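Long-range contact in catalase (PDB 4QOL), which breaks down hydrogen peroxide to water and oxygen at a buried heme and also shows peroxidase-like reactivity toward phenolic substrates: residues V199-W204 with E326-K331. Numbering follows the deposited sequence.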
loop_
_atom_site.group_PDB
_atom_site.type_symbol
_atom_site.label_atom_id
_atom_site.label_comp_id
_atom_site.label_asym_id
_atom_site.label_seq_id
_atom_site.Cartn_x
_atom_site.Cartn_y
_atom_site.Cartn_z
ATOM N N VAL A 199 22.776 23.853 -6.767
ATOM C CA VAL A 199 23.453 22.974 -7.747
ATOM C C VAL A 199 23.097 23.283 -9.173
ATOM O O VAL A 199 23.943 23.804 -9.921
ATOM C CB VAL A 199 23.286 21.438 -7.443
ATOM C CG1 VAL A 199 23.991 20.574 -8.493
ATOM C CG2 VAL A 199 23.834 21.114 -6.065
ATOM N N HIS A 200 21.834 23.092 -9.575
ATOM C CA HIS A 200 21.434 23.428 -10.919
ATOM C C HIS A 200 21.309 24.914 -11.152
ATOM O O HIS A 200 21.033 25.688 -10.244
ATOM C CB HIS A 200 20.043 22.870 -11.263
ATOM C CG HIS A 200 19.848 21.415 -10.906
ATOM N ND1 HIS A 200 20.429 20.413 -11.642
ATOM C CD2 HIS A 200 19.114 20.806 -9.945
ATOM C CE1 HIS A 200 20.124 19.225 -11.105
ATOM N NE2 HIS A 200 19.356 19.433 -10.054
ATOM N N THR A 201 21.531 25.259 -12.394
ATOM C CA THR A 201 21.024 26.503 -13.026
ATOM C C THR A 201 19.513 26.398 -13.117
ATOM O O THR A 201 18.962 25.375 -13.529
ATOM C CB THR A 201 21.616 26.633 -14.391
ATOM O OG1 THR A 201 23.068 26.650 -14.283
ATOM C CG2 THR A 201 21.116 27.891 -15.081
ATOM N N PHE A 202 18.834 27.463 -12.675
ATOM C CA PHE A 202 17.436 27.643 -12.914
ATOM C C PHE A 202 17.227 28.886 -13.805
ATOM O O PHE A 202 18.167 29.579 -14.146
ATOM C CB PHE A 202 16.716 27.852 -11.566
ATOM C CG PHE A 202 16.744 26.637 -10.704
ATOM C CD1 PHE A 202 15.765 25.624 -10.882
ATOM C CD2 PHE A 202 17.763 26.423 -9.807
ATOM C CE1 PHE A 202 15.863 24.417 -10.126
ATOM C CE2 PHE A 202 17.836 25.252 -9.050
ATOM C CZ PHE A 202 16.918 24.266 -9.219
ATOM N N ARG A 203 16.000 29.121 -14.118
ATOM C CA ARG A 203 15.609 30.316 -14.889
ATOM C C ARG A 203 14.824 31.258 -13.992
ATOM O O ARG A 203 13.823 30.817 -13.371
ATOM C CB ARG A 203 14.761 29.897 -16.082
ATOM C CG ARG A 203 15.525 29.224 -17.207
ATOM C CD ARG A 203 14.549 28.987 -18.397
ATOM N NE ARG A 203 15.325 28.531 -19.524
ATOM C CZ ARG A 203 15.375 29.100 -20.728
ATOM N NH1 ARG A 203 14.588 30.106 -21.085
ATOM N NH2 ARG A 203 16.193 28.577 -21.602
ATOM N N TRP A 204 15.190 32.545 -13.999
ATOM C CA TRP A 204 14.418 33.574 -13.332
ATOM C C TRP A 204 13.764 34.399 -14.407
ATOM O O TRP A 204 14.418 34.786 -15.369
ATOM C CB TRP A 204 15.319 34.415 -12.448
ATOM C CG TRP A 204 15.418 33.968 -11.068
ATOM C CD1 TRP A 204 14.985 32.739 -10.496
ATOM C CD2 TRP A 204 16.003 34.697 -10.005
ATOM N NE1 TRP A 204 15.265 32.730 -9.156
ATOM C CE2 TRP A 204 15.914 33.892 -8.824
ATOM C CE3 TRP A 204 16.574 35.929 -9.900
ATOM C CZ2 TRP A 204 16.312 34.344 -7.603
ATOM C CZ3 TRP A 204 17.101 36.324 -8.664
ATOM C CH2 TRP A 204 16.942 35.534 -7.542
ATOM N N GLU A 326 11.707 29.057 -12.792
ATOM C CA GLU A 326 11.459 27.949 -13.701
ATOM C C GLU A 326 12.659 26.991 -13.776
ATOM O O GLU A 326 13.770 27.361 -13.425
ATOM C CB GLU A 326 11.107 28.493 -15.081
ATOM C CG GLU A 326 9.741 29.180 -15.035
ATOM C CD GLU A 326 9.252 29.760 -16.319
ATOM O OE1 GLU A 326 9.711 29.323 -17.383
ATOM O OE2 GLU A 326 8.349 30.647 -16.240
ATOM N N ALA A 327 12.401 25.762 -14.247
ATOM C CA ALA A 327 13.499 24.808 -14.496
ATOM C C ALA A 327 14.363 25.310 -15.628
ATOM O O ALA A 327 13.884 26.026 -16.538
ATOM C CB ALA A 327 12.940 23.421 -14.816
ATOM N N SER A 328 15.632 25.012 -15.608
ATOM C CA SER A 328 16.396 25.073 -16.815
ATOM C C SER A 328 16.321 23.720 -17.533
ATOM O O SER A 328 15.845 22.692 -16.971
ATOM C CB SER A 328 17.842 25.414 -16.538
ATOM O OG SER A 328 18.581 24.298 -15.991
ATOM N N GLU A 329 16.978 23.704 -18.683
ATOM C CA GLU A 329 17.152 22.512 -19.523
ATOM C C GLU A 329 18.088 21.405 -18.993
ATOM O O GLU A 329 18.168 20.332 -19.582
ATOM C CB GLU A 329 17.565 23.031 -20.910
ATOM C CG GLU A 329 18.686 24.073 -20.808
ATOM C CD GLU A 329 18.311 25.639 -20.684
ATOM O OE1 GLU A 329 17.356 26.180 -20.065
ATOM O OE2 GLU A 329 19.121 26.465 -21.198
ATOM N N ASP A 330 18.725 21.639 -17.857
ATOM C CA ASP A 330 19.654 20.697 -17.228
ATOM C C ASP A 330 18.988 19.280 -17.172
ATOM O O ASP A 330 17.932 19.173 -16.583
ATOM C CB ASP A 330 19.973 21.306 -15.856
ATOM C CG ASP A 330 20.829 20.396 -14.925
ATOM O OD1 ASP A 330 20.631 19.182 -14.943
ATOM O OD2 ASP A 330 21.530 20.957 -14.052
ATOM N N LYS A 331 19.638 18.233 -17.747
ATOM C CA LYS A 331 18.958 17.009 -17.991
ATOM C C LYS A 331 18.873 16.180 -16.665
ATOM O O LYS A 331 18.092 15.260 -16.593
ATOM C CB LYS A 331 19.658 16.133 -19.039
ATOM C CG LYS A 331 19.728 16.743 -20.433
ATOM C CD LYS A 331 20.421 15.783 -21.408
ATOM C CE LYS A 331 20.800 16.513 -22.679
ATOM N NZ LYS A 331 21.483 15.573 -23.584
HETATM O O HOH W 1 22.618 23.463 -14.340
#
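D330 OD2 is gripped twice: H200 ND1 donates to it over 2.7 Å, and a water that also accepts from T201 N donates the second bond. The imidazole meets OD2 in its own plane, yet approaches from above the carboxylate, the two planes standing 78° apart. D330 CG lies anti to the backbone N (chi1 173°), leaving OD1 to cap L333 N at the start of helix 331-348, while H200 NE2 binds R336 of the same helix. S328 OG, in the crowded position between N and carbonyl carbon, donates to T201 O (2.7 Å) and accepts from D330 N in an ST turn. Beyond, R203 and E326 form an antiparallel hydrogen-bonded pair, with R203 N to E326 O at 2.9 Å and E326 N to R203 O at 2.8 Å. The extended R203 chain passes A327 O and grips E329 OE1 side-on through NE and NH2 (3.1 Å from NH2). A leucine here would lose both charged bonds and would probably leave the buried E329 carboxylate poorly compensated. Beside the heme, the short, nearly straight H200–D330 bond fixes the ND1 proton and would probably polarise the imidazole, consistent with an acceptor NE2 facing R336.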